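Agmatine ureohydrolase (Thermoplasma volcanium GSS1, PDB 3PZL) probably hydrolyses agmatine to putrescine and urea, as a manganese-dependent member of the arginase family with two metal ions per subunit. Local coordinates at residues 175-180 and 198-203; 209-214 and 254-259; 260-265 and 295-300. One frame throughout, in Å; residues are numbered along the deposited sequence.

Contact 1 (175-180 and 198-203); sequences RITSIG and SFISSF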
loop_
_atom_site.group_PDB
_atom_site.type_symbol
_atom_site.label_atom_id
_atom_site.label_comp_id
_atom_site.label_asym_id
_atom_site.label_seq_id
_atom_site.Cartn_x
_atom_site.Cartn_y
_atom_site.Cartn_z
ATOM N N ARG B 175 -2.749 0.801 -43.571
ATOM C CA ARG B 175 -3.973 0.566 -42.854
ATOM C C ARG B 175 -3.904 0.841 -41.339
ATOM O O ARG B 175 -4.934 0.890 -40.674
ATOM C CB ARG B 175 -4.443 -0.854 -43.165
ATOM C CG ARG B 175 -5.221 -0.945 -44.471
ATOM C CD ARG B 175 -6.696 -1.178 -44.201
ATOM N NE ARG B 175 -7.065 -2.556 -44.542
ATOM C CZ ARG B 175 -8.013 -3.295 -43.950
ATOM N NH1 ARG B 175 -8.728 -2.825 -42.931
ATOM N NH2 ARG B 175 -8.232 -4.542 -44.368
ATOM N N ILE B 176 -2.698 1.059 -40.814
ATOM C CA ILE B 176 -2.425 1.066 -39.370
ATOM C C ILE B 176 -1.588 2.278 -38.948
ATOM O O ILE B 176 -0.574 2.585 -39.558
ATOM C CB ILE B 176 -1.665 -0.242 -38.940
ATOM C CG1 ILE B 176 -2.490 -1.504 -39.242
ATOM C CG2 ILE B 176 -1.265 -0.219 -37.452
ATOM C CD1 ILE B 176 -1.691 -2.785 -39.284
ATOM N N THR B 177 -2.017 2.937 -37.880
ATOM C CA THR B 177 -1.306 4.031 -37.252
ATOM C C THR B 177 -1.206 3.742 -35.762
ATOM O O THR B 177 -2.147 3.231 -35.163
ATOM C CB THR B 177 -2.149 5.280 -37.350
ATOM O OG1 THR B 177 -2.789 5.299 -38.634
ATOM C CG2 THR B 177 -1.321 6.544 -37.112
ATOM N N SER B 178 -0.094 4.103 -35.139
ATOM C CA SER B 178 0.047 3.938 -33.686
ATOM C C SER B 178 0.703 5.161 -33.061
ATOM O O SER B 178 1.801 5.533 -33.442
ATOM C CB SER B 178 0.855 2.688 -33.381
ATOM O OG SER B 178 0.752 2.343 -32.021
ATOM N N ILE B 179 0.018 5.795 -32.121
ATOM C CA ILE B 179 0.435 7.085 -31.594
ATOM C C ILE B 179 0.906 7.065 -30.148
ATOM O O ILE B 179 0.300 6.408 -29.276
ATOM C CB ILE B 179 -0.712 8.098 -31.687
ATOM C CG1 ILE B 179 -1.157 8.256 -33.134
ATOM C CG2 ILE B 179 -0.275 9.454 -31.131
ATOM C CD1 ILE B 179 -2.182 9.350 -33.318
ATOM N N GLY B 180 1.972 7.819 -29.885
ATOM C CA GLY B 180 2.505 7.968 -28.520
ATOM C C GLY B 180 3.804 7.215 -28.308
ATOM O O GLY B 180 4.448 7.343 -27.270
ATOM N N SER B 198 2.427 3.486 -39.731
ATOM C CA SER B 198 2.620 4.853 -39.288
ATOM C C SER B 198 2.833 4.892 -37.771
ATOM O O SER B 198 1.941 4.530 -37.001
ATOM C CB SER B 198 1.413 5.695 -39.706
ATOM O OG SER B 198 1.794 7.027 -39.982
ATOM N N PHE B 199 4.026 5.299 -37.343
ATOM C CA PHE B 199 4.314 5.395 -35.916
ATOM C C PHE B 199 4.513 6.854 -35.571
ATOM O O PHE B 199 5.341 7.533 -36.169
ATOM C CB PHE B 199 5.573 4.599 -35.527
ATOM C CG PHE B 199 5.393 3.102 -35.536
ATOM C CD1 PHE B 199 6.023 2.314 -36.497
ATOM C CD2 PHE B 199 4.617 2.465 -34.559
ATOM C CE1 PHE B 199 5.862 0.923 -36.492
ATOM C CE2 PHE B 199 4.450 1.071 -34.560
ATOM C CZ PHE B 199 5.076 0.304 -35.516
ATOM N N ILE B 200 3.759 7.343 -34.603
ATOM C CA ILE B 200 3.909 8.711 -34.193
ATOM C C ILE B 200 4.360 8.757 -32.746
ATOM O O ILE B 200 3.677 8.251 -31.821
ATOM C CB ILE B 200 2.629 9.483 -34.450
ATOM C CG1 ILE B 200 2.389 9.522 -35.948
ATOM C CG2 ILE B 200 2.722 10.910 -33.931
ATOM C CD1 ILE B 200 0.949 9.511 -36.303
ATOM N N SER B 201 5.536 9.356 -32.566
ATOM C CA SER B 201 6.180 9.425 -31.271
ATOM C C SER B 201 5.452 10.376 -30.329
ATOM O O SER B 201 4.957 11.403 -30.770
ATOM C CB SER B 201 7.646 9.856 -31.433
ATOM O OG SER B 201 7.738 11.257 -31.650
ATOM N N SER B 202 5.433 10.056 -29.034
ATOM C CA SER B 202 4.891 10.982 -28.056
ATOM C C SER B 202 5.578 12.345 -28.107
ATOM O O SER B 202 4.997 13.343 -27.709
ATOM C CB SER B 202 4.956 10.390 -26.637
ATOM O OG SER B 202 6.287 10.278 -26.188
ATOM N N PHE B 203 6.818 12.371 -28.591
ATOM C CA PHE B 203 7.571 13.618 -28.813
ATOM C C PHE B 203 7.051 14.427 -29.991
ATOM O O PHE B 203 6.934 15.656 -29.886
ATOM C CB PHE B 203 9.049 13.321 -28.998
ATOM C CG PHE B 203 9.615 12.408 -27.946
ATOM C CD1 PHE B 203 9.769 12.846 -26.629
ATOM C CD2 PHE B 203 9.989 11.097 -28.259
ATOM C CE1 PHE B 203 10.289 12.011 -25.659
ATOM C CE2 PHE B 203 10.518 10.261 -27.265
ATOM C CZ PHE B 203 10.662 10.734 -25.978
#

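Contact 2 (209-214 and 254-259); sequences GIDKYI and VRRLIE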
loop_
_atom_site.group_PDB
_atom_site.type_symbol
_atom_site.label_atom_id
_atom_site.label_comp_id
_atom_site.label_asym_id
_atom_site.label_seq_id
_atom_site.Cartn_x
_atom_site.Cartn_y
_atom_site.Cartn_z
ATOM N N GLY B 209 1.324 19.131 -31.515
ATOM C CA GLY B 209 -0.066 18.941 -31.111
ATOM C C GLY B 209 -0.614 17.621 -31.648
ATOM O O GLY B 209 -0.123 17.079 -32.661
ATOM N N ILE B 210 -1.636 17.104 -30.969
ATOM C CA ILE B 210 -2.261 15.844 -31.342
ATOM C C ILE B 210 -3.142 16.015 -32.572
ATOM O O ILE B 210 -3.185 15.126 -33.436
ATOM C CB ILE B 210 -3.044 15.207 -30.139
ATOM C CG1 ILE B 210 -3.698 13.858 -30.505
ATOM C CG2 ILE B 210 -4.083 16.175 -29.585
ATOM C CD1 ILE B 210 -2.728 12.702 -30.795
ATOM N N ASP B 211 -3.829 17.158 -32.655
ATOM C CA ASP B 211 -4.730 17.450 -33.784
ATOM C C ASP B 211 -4.147 17.167 -35.173
ATOM O O ASP B 211 -4.801 16.515 -35.990
ATOM C CB ASP B 211 -5.253 18.877 -33.721
ATOM C CG ASP B 211 -6.498 19.002 -32.853
ATOM O OD1 ASP B 211 -7.136 17.978 -32.535
ATOM O OD2 ASP B 211 -6.862 20.136 -32.495
ATOM N N LYS B 212 -2.923 17.627 -35.430
ATOM C CA LYS B 212 -2.247 17.329 -36.695
ATOM C C LYS B 212 -2.448 15.870 -37.075
ATOM O O LYS B 212 -3.058 15.584 -38.083
ATOM C CB LYS B 212 -0.752 17.658 -36.591
ATOM C CG LYS B 212 0.132 17.140 -37.721
ATOM C CD LYS B 212 1.530 17.708 -37.582
ATOM C CE LYS B 212 2.307 17.699 -38.916
ATOM N NZ LYS B 212 2.888 16.352 -39.184
ATOM N N TYR B 213 -1.966 14.961 -36.233
ATOM C CA TYR B 213 -2.048 13.512 -36.464
ATOM C C TYR B 213 -3.471 12.959 -36.490
ATOM O O TYR B 213 -3.751 11.996 -37.190
ATOM C CB TYR B 213 -1.159 12.788 -35.451
ATOM C CG TYR B 213 0.237 13.389 -35.463
ATOM C CD1 TYR B 213 1.150 13.075 -36.484
ATOM C CD2 TYR B 213 0.628 14.308 -34.479
ATOM C CE1 TYR B 213 2.388 13.632 -36.509
ATOM C CE2 TYR B 213 1.864 14.862 -34.497
ATOM C CZ TYR B 213 2.731 14.526 -35.518
ATOM O OH TYR B 213 3.972 15.086 -35.552
ATOM N N ILE B 214 -4.364 13.598 -35.739
ATOM C CA ILE B 214 -5.813 13.324 -35.842
ATOM C C ILE B 214 -6.388 13.688 -37.236
ATOM O O ILE B 214 -7.138 12.892 -37.825
ATOM C CB ILE B 214 -6.588 14.069 -34.762
ATOM C CG1 ILE B 214 -6.122 13.600 -33.381
ATOM C CG2 ILE B 214 -8.059 13.839 -34.929
ATOM C CD1 ILE B 214 -6.771 14.326 -32.228
ATOM N N VAL B 254 -5.568 11.733 -25.459
ATOM C CA VAL B 254 -6.235 10.531 -25.869
ATOM C C VAL B 254 -7.701 10.836 -25.982
ATOM O O VAL B 254 -8.408 10.233 -26.799
ATOM C CB VAL B 254 -5.964 9.372 -24.910
ATOM C CG1 VAL B 254 -6.782 8.166 -25.248
ATOM C CG2 VAL B 254 -4.494 8.992 -24.954
ATOM N N ARG B 255 -8.164 11.798 -25.188
ATOM C CA ARG B 255 -9.582 12.133 -25.155
ATOM C C ARG B 255 -9.920 12.802 -26.448
ATOM O O ARG B 255 -10.935 12.498 -27.058
ATOM C CB ARG B 255 -9.905 13.037 -23.959
ATOM C CG ARG B 255 -11.338 13.598 -23.908
ATOM C CD ARG B 255 -11.442 14.660 -22.808
ATOM N NE ARG B 255 -12.775 15.287 -22.678
ATOM C CZ ARG B 255 -13.087 16.489 -23.175
ATOM N NH1 ARG B 255 -12.175 17.148 -23.857
ATOM N NH2 ARG B 255 -14.297 17.027 -23.007
ATOM N N ARG B 256 -9.042 13.694 -26.884
ATOM C CA ARG B 256 -9.237 14.420 -28.124
ATOM C C ARG B 256 -9.221 13.455 -29.288
ATOM O O ARG B 256 -10.002 13.576 -30.209
ATOM C CB ARG B 256 -8.170 15.520 -28.257
ATOM C CG ARG B 256 -8.278 16.379 -29.492
ATOM C CD ARG B 256 -9.503 17.271 -29.494
ATOM N NE ARG B 256 -9.605 17.994 -30.754
ATOM C CZ ARG B 256 -10.595 18.816 -31.079
ATOM N NH1 ARG B 256 -11.601 19.001 -30.244
ATOM N NH2 ARG B 256 -10.593 19.416 -32.265
ATOM N N LEU B 257 -8.341 12.477 -29.240
ATOM C CA LEU B 257 -8.303 11.448 -30.276
ATOM C C LEU B 257 -9.638 10.719 -30.419
ATOM O O LEU B 257 -10.072 10.413 -31.520
ATOM C CB LEU B 257 -7.166 10.431 -30.046
ATOM C CG LEU B 257 -6.978 9.425 -31.214
ATOM C CD1 LEU B 257 -5.589 8.994 -31.447
ATOM C CD2 LEU B 257 -7.808 8.222 -31.014
ATOM N N ILE B 258 -10.292 10.471 -29.301
ATOM C CA ILE B 258 -11.518 9.719 -29.275
ATOM C C ILE B 258 -12.688 10.596 -29.660
ATOM O O ILE B 258 -13.470 10.242 -30.542
ATOM C CB ILE B 258 -11.725 9.081 -27.889
ATOM C CG1 ILE B 258 -10.563 8.106 -27.587
ATOM C CG2 ILE B 258 -13.062 8.376 -27.817
ATOM C CD1 ILE B 258 -10.494 7.610 -26.190
ATOM N N GLU B 259 -12.817 11.729 -28.979
ATOM C CA GLU B 259 -13.784 12.791 -29.320
ATOM C C GLU B 259 -13.930 12.878 -30.866
ATOM O O GLU B 259 -15.013 12.709 -31.419
ATOM C CB GLU B 259 -13.188 14.103 -28.806
ATOM C CG GLU B 259 -14.108 15.126 -28.289
ATOM C CD GLU B 259 -13.394 16.447 -27.961
ATOM O OE1 GLU B 259 -12.421 16.832 -28.641
ATOM O OE2 GLU B 259 -13.811 17.123 -27.002
#

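Contact 3 (260-265 and 295-300); sequences RLSYKA and ASREKY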
loop_
_atom_site.group_PDB
_atom_site.type_symbol
_atom_site.label_atom_id
_atom_site.label_comp_id
_atom_site.label_asym_id
_atom_site.label_seq_id
_atom_site.Cartn_x
_atom_site.Cartn_y
_atom_site.Cartn_z
ATOM N N ARG B 260 -12.797 13.100 -31.534
ATOM C CA ARG B 260 -12.728 13.402 -32.946
ATOM C C ARG B 260 -12.952 12.211 -33.891
ATOM O O ARG B 260 -13.293 12.406 -35.040
ATOM C CB ARG B 260 -11.360 14.012 -33.225
ATOM C CG ARG B 260 -11.178 15.442 -32.734
ATOM C CD ARG B 260 -11.985 16.456 -33.554
ATOM N NE ARG B 260 -11.925 16.235 -35.006
ATOM C CZ ARG B 260 -10.827 16.376 -35.762
ATOM N NH1 ARG B 260 -9.649 16.718 -35.229
ATOM N NH2 ARG B 260 -10.894 16.142 -37.068
ATOM N N LEU B 261 -12.777 10.995 -33.398
ATOM C CA LEU B 261 -12.800 9.816 -34.243
ATOM C C LEU B 261 -13.902 8.780 -33.965
ATOM O O LEU B 261 -14.000 7.783 -34.676
ATOM C CB LEU B 261 -11.434 9.133 -34.183
ATOM C CG LEU B 261 -10.433 9.403 -35.294
ATOM C CD1 LEU B 261 -10.615 10.751 -35.969
ATOM C CD2 LEU B 261 -9.042 9.292 -34.750
ATOM N N SER B 262 -14.716 8.998 -32.941
ATOM C CA SER B 262 -15.643 7.954 -32.479
ATOM C C SER B 262 -16.835 7.828 -33.428
ATOM O O SER B 262 -17.479 6.791 -33.470
ATOM C CB SER B 262 -16.135 8.239 -31.077
ATOM O OG SER B 262 -16.735 9.507 -31.079
ATOM N N TYR B 263 -17.113 8.878 -34.188
ATOM C CA TYR B 263 -18.166 8.835 -35.191
ATOM C C TYR B 263 -17.886 7.892 -36.381
ATOM O O TYR B 263 -18.794 7.489 -37.073
ATOM C CB TYR B 263 -18.461 10.257 -35.688
ATOM C CG TYR B 263 -17.520 10.783 -36.750
ATOM C CD1 TYR B 263 -16.244 11.238 -36.419
ATOM C CD2 TYR B 263 -17.928 10.865 -38.091
ATOM C CE1 TYR B 263 -15.383 11.733 -37.387
ATOM C CE2 TYR B 263 -17.079 11.367 -39.084
ATOM C CZ TYR B 263 -15.809 11.795 -38.725
ATOM O OH TYR B 263 -14.963 12.282 -39.692
ATOM N N LYS B 264 -16.630 7.555 -36.610
ATOM C CA LYS B 264 -16.237 6.635 -37.668
ATOM C C LYS B 264 -15.887 5.272 -37.101
ATOM O O LYS B 264 -15.501 4.377 -37.860
ATOM C CB LYS B 264 -14.979 7.126 -38.390
ATOM C CG LYS B 264 -15.117 8.405 -39.075
ATOM C CD LYS B 264 -13.847 8.749 -39.812
ATOM C CE LYS B 264 -14.179 9.597 -40.985
ATOM N NZ LYS B 264 -13.028 9.509 -41.852
ATOM N N ALA B 265 -15.971 5.132 -35.778
ATOM C CA ALA B 265 -15.406 3.967 -35.104
ATOM C C ALA B 265 -16.374 2.810 -35.138
ATOM O O ALA B 265 -17.533 2.971 -34.781
ATOM C CB ALA B 265 -15.016 4.305 -33.681
ATOM N N ALA B 295 -20.293 8.935 -25.584
ATOM C CA ALA B 295 -20.935 10.239 -25.550
ATOM C C ALA B 295 -20.626 11.052 -26.789
ATOM O O ALA B 295 -21.528 11.583 -27.417
ATOM C CB ALA B 295 -20.587 11.027 -24.256
ATOM N N SER B 296 -19.360 11.168 -27.150
ATOM C CA SER B 296 -19.015 12.012 -28.288
ATOM C C SER B 296 -19.550 11.436 -29.594
ATOM O O SER B 296 -19.838 12.174 -30.542
ATOM C CB SER B 296 -17.517 12.212 -28.403
ATOM O OG SER B 296 -16.917 10.998 -28.765
ATOM N N ARG B 297 -19.678 10.117 -29.653
ATOM C CA ARG B 297 -20.287 9.492 -30.816
ATOM C C ARG B 297 -21.789 9.771 -30.888
ATOM O O ARG B 297 -22.321 10.008 -31.975
ATOM C CB ARG B 297 -20.038 7.983 -30.817
ATOM C CG ARG B 297 -20.488 7.307 -32.073
ATOM C CD ARG B 297 -19.890 5.922 -32.178
ATOM N NE ARG B 297 -20.078 5.344 -33.512
ATOM C CZ ARG B 297 -21.200 4.761 -33.907
ATOM N NH1 ARG B 297 -22.211 4.672 -33.060
ATOM N NH2 ARG B 297 -21.307 4.253 -35.128
ATOM N N GLU B 298 -22.463 9.751 -29.740
ATOM C CA GLU B 298 -23.879 10.035 -29.695
ATOM C C GLU B 298 -24.138 11.475 -30.055
ATOM O O GLU B 298 -25.170 11.776 -30.671
ATOM C CB GLU B 298 -24.483 9.717 -28.316
ATOM C CG GLU B 298 -24.669 8.220 -28.020
ATOM C CD GLU B 298 -25.590 7.518 -29.010
ATOM O OE1 GLU B 298 -26.762 7.886 -29.103
ATOM O OE2 GLU B 298 -25.156 6.575 -29.684
ATOM N N LYS B 299 -23.212 12.360 -29.666
ATOM C CA LYS B 299 -23.291 13.797 -30.004
ATOM C C LYS B 299 -23.268 13.987 -31.504
ATOM O O LYS B 299 -23.928 14.875 -32.020
ATOM C CB LYS B 299 -22.139 14.589 -29.405
ATOM C CG LYS B 299 -22.305 16.100 -29.455
ATOM C CD LYS B 299 -20.927 16.811 -29.468
ATOM C CE LYS B 299 -20.918 18.141 -28.677
ATOM N NZ LYS B 299 -21.572 19.245 -29.401
ATOM N N TYR B 300 -22.514 13.143 -32.201
ATOM C CA TYR B 300 -22.413 13.253 -33.634
ATOM C C TYR B 300 -23.733 12.853 -34.266
ATOM O O TYR B 300 -24.254 13.580 -35.114
ATOM C CB TYR B 300 -21.235 12.435 -34.201
ATOM C CG TYR B 300 -21.055 12.631 -35.687
ATOM C CD1 TYR B 300 -20.232 13.626 -36.182
ATOM C CD2 TYR B 300 -21.740 11.838 -36.598
ATOM C CE1 TYR B 300 -20.091 13.818 -37.551
ATOM C CE2 TYR B 300 -21.609 12.019 -37.953
ATOM C CZ TYR B 300 -20.785 13.003 -38.427
ATOM O OH TYR B 300 -20.660 13.173 -39.796
#

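Contact 1 (175-180 and 198-203)
Ser198 N donates to Ile176 O (3.1 Å), and Ser178 N donates to Ser198 O (2.8 Å). The two bonds start the parallel ladder between strands 176-180 and 198-201, whose directions differ by 7°. Phe199 points to the same face of the sheet as Ser178, and its ring atom CD2 comes obliquely to Ser178 CB at 3.9 Å; the ring also stacks with Phe194. Ile200 N then bonds Ser178 O (2.9 Å, almost straight at 174°), and Ile200 O accepts the N-H of Gly180. Ile200 has CG1 beside its backbone N (chi1 -65°); CD1 at the end touches both Thr177 CG2 (3.8 Å) and Ile179 CG1 (4.0 Å), the two isoleucines lying side by side. Ser201 ends the strand as N-cap of helix 202-220, its OG bonded to Asp204 N. Ser202 adds a weak N-H bond to Gly180 O, while its OG turns to Phe247 O. The contact completes a beta-alpha-beta unit with helix 186-189. Backbone bonds carry it, and the side chains sort the faces: Ile179 and Ile200 form an apolar patch covered by Val205, Ile210 and Tyr213 of helix 202-220, while small Ser178 lies beside the manganese ligand Asp144.

Contact 2 (209-214 and 254-259)
Ile210 CG2 meets the aliphatic stem of Arg256 at CG, 4.2 Å away, where helices 202-220 and 251-261 pack with their local axes 9.8 Å apart and crossing at -34°. One residue on, Asp211 takes up the charged end of the same arginine. Asp211 OD1 accepts the N-H of Arg256 NE at 3.0 Å through the syn lone pair, and the oxygen lies at the edge of the guanidinium, in its plane. The carboxylate and guanidinium planes are 57° apart and Asp211 OD2 lies 3.8 Å from Arg256 NH2; the one hydrogen bond across the contact is that of NE. Arg256 is bent at chi2 (68°), which puts CD out of line with the start of the chain. A turn further along, Ile214 crosses the arginine at about a right angle; its CD1 touches Arg256 CG (3.7 Å) and also lies 3.8 Å from Leu257 CA. Within its own helix, Arg256 NH1 makes a bent salt-bridge hydrogen bond to Glu259 OE1 (2.8 Å), tilted from the guanidinium plane. Arg255, in cation-pi contact with Phe203 of a third subunit, pairs with Glu259 OE2 by charge alone, completing a four-residue salt-bridge network. Arg256 thus stands between two carboxylates, and its charge would probably offset the repulsion between Asp211 and Glu259, while its methylenes extend the apolar seam formed by Ile210, Ile214 and Leu257.

Contact 3 (260-265 and 295-300)
Tyr263 and Tyr300 form an offset stack, ring centroids 4.6 Å apart and planes 30° from parallel. In Tyr300 CG is anti to the backbone N (chi1 -175°), and the ring beyond it lies against Tyr263. Tyr263 instead holds CG between its backbone N and carbonyl carbon (chi1 82°), and the ring that starts there is flanked by Tyr300 and, on the side away from it, by Lys264 CG. Tyr263 CB sits over the Tyr300 face, 3.8 Å from the ring centroid in a CH-pi contact, and CD2 lies above the same ring nearer the rim, 3.6 Å from Tyr300 CZ. Tyr263 OH bonds Asp218. Without the Tyr300 ring, an alanine here would probably leave Tyr263 CD2 and the ring side of its CB without their stacking partner, and His304 without its edge-to-face mate. Deeper in, Ser262 OG and Ser296 OG meet at 2.8 Å, each held between its own backbone N and carbonyl carbon; Ser296 OG also bonds Val292 O, one turn earlier. Arg297, extended from CG to NE, has CB 3.6 Å from Ser262 OG and hands NH1 to Tyr37 OH. Residues 260-265 are the turn from helix 251-261 into strand 265-271. Helix 281-303 flanks this turn and adds Phe293 against Ser262 and Ala265, whereas Leu261 faces Ile214 of helix 202-220.

How the contacts relate
Contacts 1 and 2 are buried and share helix 202-220: Ile179 touches Ile210, Tyr213 and, on helix 251-261, Leu257, while Ile200 CD1 lies 3.6 Å from Tyr213 CD1. Contact 3 is only partly buried, lies away from the manganese ions and shares helix 251-261 with contact 2; Arg260 beside Ile214 and Ser296 beside Glu259 join the two. Contacts 1 and 3 do not touch. Chemistry follows place. Main-chain bonding dominates at the sheet in contact 1, aliphatic packing with a charged rim joins the helices above it in contact 2, and in contact 3 stacked tyrosines and paired hydroxyls join the turn after helix 251-261 to helix 281-303.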